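Local coordinates for protein glycerol-3-phosphate dehydrogenase [NAD(+)] (PDB 6IUY) that converts dihydroxyacetone phosphate directly to glycerol, joining an NAD-dependent glycerol-3-phosphate dehydrogenase to a haloacid dehalogenase-like phosphatase domain, at residues A[528-539]-A[549-560]. Sequence-based numbering, arbitrary orientation.
Sequences RNRRVAEAWAQK and FEKLEKEMLNGQ. With 13P (1,3-dihydroxyacetonephosphate), chain D; NAD (nicotinamide-adenine-dinucleotide), chain C.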
loop_
_atom_site.group_PDB
_atom_site.type_symbol
_atom_site.label_atom_id
_atom_site.label_comp_id
_atom_site.label_asym_id
_atom_site.label_seq_id
_atom_site.Cartn_x
_atom_site.Cartn_y
_atom_site.Cartn_z
ATOM N N ARG A 528 4.983 -7.429 -20.536
ATOM C CA ARG A 528 5.353 -7.212 -21.920
ATOM C C ARG A 528 5.898 -5.821 -22.110
ATOM O O ARG A 528 6.750 -5.608 -22.970
ATOM C CB ARG A 528 4.153 -7.456 -22.848
ATOM C CG ARG A 528 3.608 -8.878 -22.747
ATOM C CD ARG A 528 2.221 -9.014 -23.373
ATOM N NE ARG A 528 1.231 -8.101 -22.795
ATOM C CZ ARG A 528 -0.037 -8.020 -23.208
ATOM N NH1 ARG A 528 -0.470 -8.807 -24.184
ATOM N NH2 ARG A 528 -0.870 -7.160 -22.656
ATOM N N ASN A 529 5.387 -4.871 -21.329
ATOM C CA ASN A 529 5.819 -3.480 -21.411
ATOM C C ASN A 529 7.270 -3.307 -21.003
ATOM O O ASN A 529 8.026 -2.569 -21.651
ATOM C CB ASN A 529 4.941 -2.584 -20.538
ATOM C CG ASN A 529 3.568 -2.349 -21.139
ATOM O OD1 ASN A 529 3.435 -1.724 -22.209
ATOM N ND2 ASN A 529 2.532 -2.825 -20.444
ATOM N N ARG A 530 7.641 -3.971 -19.911
ATOM C CA ARG A 530 9.034 -4.008 -19.433
ATOM C C ARG A 530 9.909 -4.646 -20.480
ATOM O O ARG A 530 11.023 -4.192 -20.735
ATOM C CB ARG A 530 9.157 -4.807 -18.125
ATOM C CG ARG A 530 10.573 -4.905 -17.556
ATOM C CD ARG A 530 10.861 -6.258 -16.950
ATOM N NE ARG A 530 11.265 -7.219 -17.979
ATOM C CZ ARG A 530 12.410 -7.140 -18.650
ATOM N NH1 ARG A 530 13.258 -6.137 -18.408
ATOM N NH2 ARG A 530 12.700 -8.047 -19.568
ATOM N N ARG A 531 9.405 -5.721 -21.082
ATOM C CA ARG A 531 10.229 -6.527 -21.978
ATOM C C ARG A 531 10.574 -5.766 -23.244
ATOM O O ARG A 531 11.733 -5.766 -23.691
ATOM C CB ARG A 531 9.524 -7.824 -22.331
ATOM C CG ARG A 531 10.376 -8.744 -23.196
ATOM C CD ARG A 531 9.581 -9.953 -23.675
ATOM N NE ARG A 531 10.099 -10.404 -24.960
ATOM C CZ ARG A 531 9.339 -10.781 -25.983
ATOM N NH1 ARG A 531 8.019 -10.769 -25.867
ATOM N NH2 ARG A 531 9.904 -11.167 -27.117
ATOM N N VAL A 532 9.572 -5.098 -23.812
ATOM C CA VAL A 532 9.778 -4.316 -25.013
ATOM C C VAL A 532 10.564 -3.038 -24.777
ATOM O O VAL A 532 11.320 -2.597 -25.647
ATOM C CB VAL A 532 8.438 -3.919 -25.664
ATOM C CG1 VAL A 532 8.699 -3.025 -26.872
ATOM C CG2 VAL A 532 7.664 -5.165 -26.054
ATOM N N ALA A 533 10.332 -2.413 -23.629
ATOM C CA ALA A 533 10.981 -1.166 -23.311
ATOM C C ALA A 533 12.466 -1.420 -23.052
ATOM O O ALA A 533 13.299 -0.617 -23.432
ATOM C CB ALA A 533 10.313 -0.496 -22.117
ATOM N N GLU A 534 12.790 -2.558 -22.446
ATOM C CA GLU A 534 14.179 -2.969 -22.289
ATOM C C GLU A 534 14.872 -3.022 -23.653
ATOM O O GLU A 534 15.929 -2.407 -23.842
ATOM C CB GLU A 534 14.271 -4.329 -21.599
ATOM C CG GLU A 534 15.691 -4.960 -21.608
ATOM C CD GLU A 534 15.766 -6.230 -20.759
ATOM O OE1 GLU A 534 15.123 -7.243 -21.107
ATOM O OE2 GLU A 534 16.447 -6.221 -19.721
ATOM N N ALA A 535 14.281 -3.750 -24.601
ATOM C CA ALA A 535 14.853 -3.855 -25.950
ATOM C C ALA A 535 14.963 -2.495 -26.632
ATOM O O ALA A 535 15.968 -2.191 -27.270
ATOM C CB ALA A 535 14.036 -4.809 -26.793
ATOM N N TRP A 536 13.950 -1.653 -26.490
ATOM C CA TRP A 536 14.016 -0.315 -27.078
ATOM C C TRP A 536 15.210 0.477 -26.558
ATOM O O TRP A 536 15.926 1.123 -27.325
ATOM C CB TRP A 536 12.745 0.449 -26.772
ATOM C CG TRP A 536 12.635 1.845 -27.334
ATOM C CD1 TRP A 536 12.106 2.201 -28.538
ATOM C CD2 TRP A 536 12.994 3.069 -26.679
ATOM N NE1 TRP A 536 12.130 3.568 -28.684
ATOM C CE2 TRP A 536 12.672 4.124 -27.558
ATOM C CE3 TRP A 536 13.558 3.377 -25.438
ATOM C CZ2 TRP A 536 12.900 5.456 -27.239
ATOM C CZ3 TRP A 536 13.786 4.696 -25.126
ATOM C CH2 TRP A 536 13.458 5.720 -26.021
ATOM N N ALA A 537 15.400 0.441 -25.246
ATOM C CA ALA A 537 16.428 1.251 -24.604
ATOM C C ALA A 537 17.807 0.701 -24.943
ATOM O O ALA A 537 18.733 1.463 -25.161
ATOM C CB ALA A 537 16.203 1.312 -23.077
ATOM N N GLN A 538 17.953 -0.619 -25.012
ATOM C CA GLN A 538 19.218 -1.196 -25.473
ATOM C C GLN A 538 19.603 -0.712 -26.871
ATOM O O GLN A 538 20.774 -0.434 -27.152
ATOM C CB GLN A 538 19.156 -2.717 -25.478
ATOM C CG GLN A 538 19.274 -3.309 -24.119
ATOM C CD GLN A 538 18.834 -4.744 -24.078
ATOM O OE1 GLN A 538 18.192 -5.237 -25.005
ATOM N NE2 GLN A 538 19.172 -5.430 -22.999
ATOM N N LYS A 539 18.618 -0.617 -27.753
ATOM C CA LYS A 539 18.892 -0.236 -29.128
ATOM C C LYS A 539 19.155 1.263 -29.253
ATOM O O LYS A 539 20.062 1.677 -29.976
ATOM C CB LYS A 539 17.730 -0.661 -30.032
ATOM C CG LYS A 539 17.637 -2.168 -30.195
ATOM C CD LYS A 539 16.328 -2.583 -30.839
ATOM C CE LYS A 539 16.192 -4.093 -30.882
ATOM N NZ LYS A 539 17.307 -4.704 -31.652
ATOM N N PHE A 549 8.623 1.821 -30.605
ATOM C CA PHE A 549 7.834 0.829 -29.878
ATOM C C PHE A 549 6.860 0.102 -30.805
ATOM O O PHE A 549 6.594 -1.102 -30.655
ATOM C CB PHE A 549 7.087 1.495 -28.727
ATOM C CG PHE A 549 7.959 1.772 -27.526
ATOM C CD1 PHE A 549 8.172 0.786 -26.572
ATOM C CD2 PHE A 549 8.569 3.009 -27.363
ATOM C CE1 PHE A 549 8.976 1.024 -25.475
ATOM C CE2 PHE A 549 9.376 3.257 -26.256
ATOM C CZ PHE A 549 9.575 2.260 -25.314
ATOM N N GLU A 550 6.347 0.818 -31.792
ATOM C CA GLU A 550 5.428 0.184 -32.716
ATOM C C GLU A 550 6.117 -0.926 -33.496
ATOM O O GLU A 550 5.584 -2.029 -33.612
ATOM C CB GLU A 550 4.836 1.205 -33.674
ATOM C CG GLU A 550 3.707 0.613 -34.484
ATOM C CD GLU A 550 2.977 1.650 -35.315
ATOM O OE1 GLU A 550 3.505 2.784 -35.460
ATOM O OE2 GLU A 550 1.877 1.324 -35.816
ATOM N N LYS A 551 7.309 -0.653 -34.025
ATOM C CA LYS A 551 8.060 -1.686 -34.732
ATOM C C LYS A 551 8.372 -2.895 -33.847
ATOM O O LYS A 551 8.208 -4.038 -34.277
ATOM C CB LYS A 551 9.374 -1.126 -35.287
ATOM C CG LYS A 551 9.241 -0.196 -36.501
ATOM C CD LYS A 551 10.624 0.358 -36.893
ATOM C CE LYS A 551 10.563 1.355 -38.039
ATOM N NZ LYS A 551 11.938 1.806 -38.442
ATOM N N LEU A 552 8.832 -2.649 -32.621
ATOM C CA LEU A 552 9.196 -3.736 -31.707
ATOM C C LEU A 552 7.990 -4.552 -31.293
ATOM O O LEU A 552 8.083 -5.774 -31.099
ATOM C CB LEU A 552 9.907 -3.169 -30.453
ATOM C CG LEU A 552 11.271 -2.538 -30.739
ATOM C CD1 LEU A 552 11.846 -1.790 -29.504
ATOM C CD2 LEU A 552 12.250 -3.610 -31.237
ATOM N N GLU A 553 6.850 -3.886 -31.139
ATOM C CA GLU A 553 5.615 -4.598 -30.797
ATOM C C GLU A 553 5.336 -5.667 -31.859
ATOM O O GLU A 553 5.031 -6.829 -31.546
ATOM C CB GLU A 553 4.438 -3.615 -30.669
ATOM C CG GLU A 553 3.067 -4.294 -30.470
ATOM C CD GLU A 553 1.904 -3.322 -30.576
ATOM O OE1 GLU A 553 1.664 -2.761 -31.675
ATOM O OE2 GLU A 553 1.209 -3.116 -29.557
ATOM N N LYS A 554 5.506 -5.280 -33.118
ATOM C CA LYS A 554 5.278 -6.167 -34.246
ATOM C C LYS A 554 6.303 -7.298 -34.220
ATOM O O LYS A 554 5.980 -8.492 -34.371
ATOM C CB LYS A 554 5.356 -5.358 -35.553
ATOM C CG LYS A 554 4.854 -6.069 -36.802
ATOM C CD LYS A 554 4.078 -5.102 -37.699
ATOM C CE LYS A 554 2.691 -4.812 -37.107
ATOM N NZ LYS A 554 1.854 -3.854 -37.891
ATOM N N GLU A 555 7.544 -6.922 -33.956
ATOM C CA GLU A 555 8.657 -7.867 -33.976
ATOM C C GLU A 555 8.679 -8.821 -32.774
ATOM O O GLU A 555 9.099 -9.973 -32.910
ATOM C CB GLU A 555 9.975 -7.074 -34.046
ATOM C CG GLU A 555 11.287 -7.873 -34.050
ATOM C CD GLU A 555 12.519 -6.935 -33.969
ATOM O OE1 GLU A 555 12.408 -5.757 -34.380
ATOM O OE2 GLU A 555 13.583 -7.359 -33.461
ATOM N N MET A 556 8.237 -8.354 -31.601
ATOM C CA MET A 556 8.413 -9.134 -30.356
ATOM C C MET A 556 7.152 -9.791 -29.773
ATOM O O MET A 556 7.242 -10.828 -29.121
ATOM C CB MET A 556 9.023 -8.228 -29.273
ATOM C CG MET A 556 10.446 -7.691 -29.595
ATOM S SD MET A 556 10.994 -6.451 -28.420
ATOM C CE MET A 556 11.089 -7.475 -26.947
ATOM N N LEU A 557 5.980 -9.188 -29.962
ATOM C CA LEU A 557 4.820 -9.634 -29.192
ATOM C C LEU A 557 3.818 -10.518 -29.962
ATOM O O LEU A 557 2.776 -10.904 -29.423
ATOM C CB LEU A 557 4.099 -8.421 -28.607
ATOM C CG LEU A 557 4.938 -7.473 -27.727
ATOM C CD1 LEU A 557 4.073 -6.369 -27.152
ATOM C CD2 LEU A 557 5.607 -8.224 -26.605
ATOM N N ASN A 558 4.137 -10.861 -31.204
ATOM C CA ASN A 558 3.394 -11.898 -31.894
ATOM C C ASN A 558 1.900 -11.636 -31.952
ATOM O O ASN A 558 1.101 -12.518 -31.605
ATOM C CB ASN A 558 3.632 -13.230 -31.209
ATOM C CG ASN A 558 5.080 -13.703 -31.326
ATOM O OD1 ASN A 558 5.478 -14.265 -32.351
ATOM N ND2 ASN A 558 5.864 -13.519 -30.256
ATOM N N GLY A 559 1.528 -10.418 -32.332
ATOM C CA GLY A 559 0.117 -10.064 -32.434
ATOM C C GLY A 559 -0.458 -9.379 -31.204
ATOM O O GLY A 559 -1.411 -8.616 -31.330
ATOM N N GLN A 560 0.124 -9.634 -30.023
ATOM C CA GLN A 560 -0.379 -9.028 -28.785
ATOM C C GLN A 560 -0.062 -7.541 -28.767
ATOM O O GLN A 560 0.786 -7.069 -29.538
ATOM C CB GLN A 560 0.189 -9.724 -27.546
ATOM C CG GLN A 560 -0.092 -11.234 -27.503
ATOM C CD GLN A 560 0.531 -11.921 -26.310
ATOM O OE1 GLN A 560 0.758 -11.307 -25.253
ATOM N NE2 GLN A 560 0.820 -13.205 -26.466
HETATM P P 13P D . 2.047 -6.167 -19.695
HETATM O O1P 13P D . 1.647 -5.972 -18.252
HETATM O O2P 13P D . 2.343 -7.630 -19.858
HETATM O O3P 13P D . 3.267 -5.323 -19.949
HETATM O O1 13P D . 0.954 -5.762 -20.788
HETATM C C1 13P D . -0.228 -5.065 -20.465
HETATM C C2 13P D . -0.830 -5.799 -19.313
HETATM O O2 13P D . -0.671 -6.997 -19.216
HETATM C C3 13P D . -1.620 -5.068 -18.265
HETATM O O3 13P D . -1.307 -5.628 -16.999
HETATM P PA NAD C . -3.520 -9.116 -26.534
HETATM O O1A NAD C . -3.181 -10.549 -26.514
HETATM O O2A NAD C . -2.421 -8.204 -26.006
HETATM O O5B NAD C . -3.842 -8.623 -28.053
HETATM C C5B NAD C . -4.283 -9.566 -29.041
HETATM C C4B NAD C . -5.735 -9.234 -29.470
HETATM O O4B NAD C . -5.756 -8.101 -30.116
HETATM C C3B NAD C . -6.212 -10.271 -30.491
HETATM O O3B NAD C . -7.073 -11.170 -29.962
HETATM C C2B NAD C . -6.917 -9.437 -31.578
HETATM O O2B NAD C . -8.225 -10.087 -31.900
HETATM C C1B NAD C . -7.055 -8.275 -31.038
HETATM N N9A NAD C . -7.098 -7.296 -32.040
HETATM C C8A NAD C . -6.161 -6.990 -32.968
HETATM N N7A NAD C . -6.653 -5.978 -33.717
HETATM C C5A NAD C . -7.900 -5.669 -33.272
HETATM C C6A NAD C . -8.843 -4.745 -33.682
HETATM N N6A NAD C . -8.718 -3.827 -34.763
HETATM N N1A NAD C . -10.010 -4.642 -33.033
HETATM C C2A NAD C . -10.264 -5.466 -31.977
HETATM N N3A NAD C . -9.351 -6.381 -31.579
HETATM C C4A NAD C . -8.171 -6.477 -32.230
HETATM O O3 NAD C . -4.848 -8.919 -25.652
HETATM P PN NAD C . -5.052 -9.294 -24.107
HETATM O O1N NAD C . -3.858 -10.061 -23.568
HETATM O O2N NAD C . -6.305 -10.119 -23.915
HETATM O O5D NAD C . -5.118 -7.933 -23.311
HETATM C C5D NAD C . -6.224 -7.060 -23.438
HETATM C C4D NAD C . -6.305 -6.236 -22.145
HETATM O O4D NAD C . -6.027 -6.993 -21.100
HETATM C C3D NAD C . -5.237 -5.162 -22.186
HETATM O O3D NAD C . -5.786 -3.990 -21.822
HETATM C C2D NAD C . -4.172 -5.612 -21.147
HETATM O O2D NAD C . -3.480 -4.390 -20.661
HETATM C C1D NAD C . -4.873 -6.238 -20.244
HETATM N N1N NAD C . -4.157 -7.240 -19.480
HETATM C C2N NAD C . -3.281 -8.130 -20.065
HETATM C C3N NAD C . -2.619 -9.078 -19.287
HETATM C C7N NAD C . -1.625 -10.039 -19.976
HETATM O O7N NAD C . -0.831 -10.679 -19.316
HETATM N N7N NAD C . -1.676 -10.169 -21.411
HETATM C C4N NAD C . -2.828 -9.151 -17.927
HETATM C C5N NAD C . -3.728 -8.282 -17.337
HETATM C C6N NAD C . -4.391 -7.341 -18.127
#
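L552 fits as a knob into a hole formed by V532, A535, W536 and K539, joining two helices of the all-helical substrate domain of this dehydrogenase, their axes 10.0 Å apart at 120°. Its CD1 lies 3.6 Å from W536 CB, near the indole plane; the small A535 lets the leucine come close to the helix. W536 has CG anti to its backbone N (chi1 -179°), which lays the five-membered ring over one face of F549 in an offset stack, centroids 4.1 Å apart and planes 18° apart. A533 meets the rim of the F549 ring. V532 spreads its two branches, CG1 against L552 CB and CG2 against L557 CD2; the fork of a beta-branched residue lets it touch two leucines at once. SD of M556 touches A535 CB, and a bend at chi3 swings CE over one face of the R531 guanidinium. The extended chain of R531 carries its guanidinium to M556 O, to which NH1 and NH2 give weak hydrogen bonds. The chain then turns through N558 and G559, both with positive phi, bringing Q560 to R528 in the cofactor and substrate pocket. R528 NE and NH2 both bond to 13P O1, while NAD N7N lies over the guanidinium face. R528 NH1 is shared: it reaches NAD O2A at 2.7 Å and Q560 OE1 at 3.0 Å, the latter bond lying near the guanidinium plane.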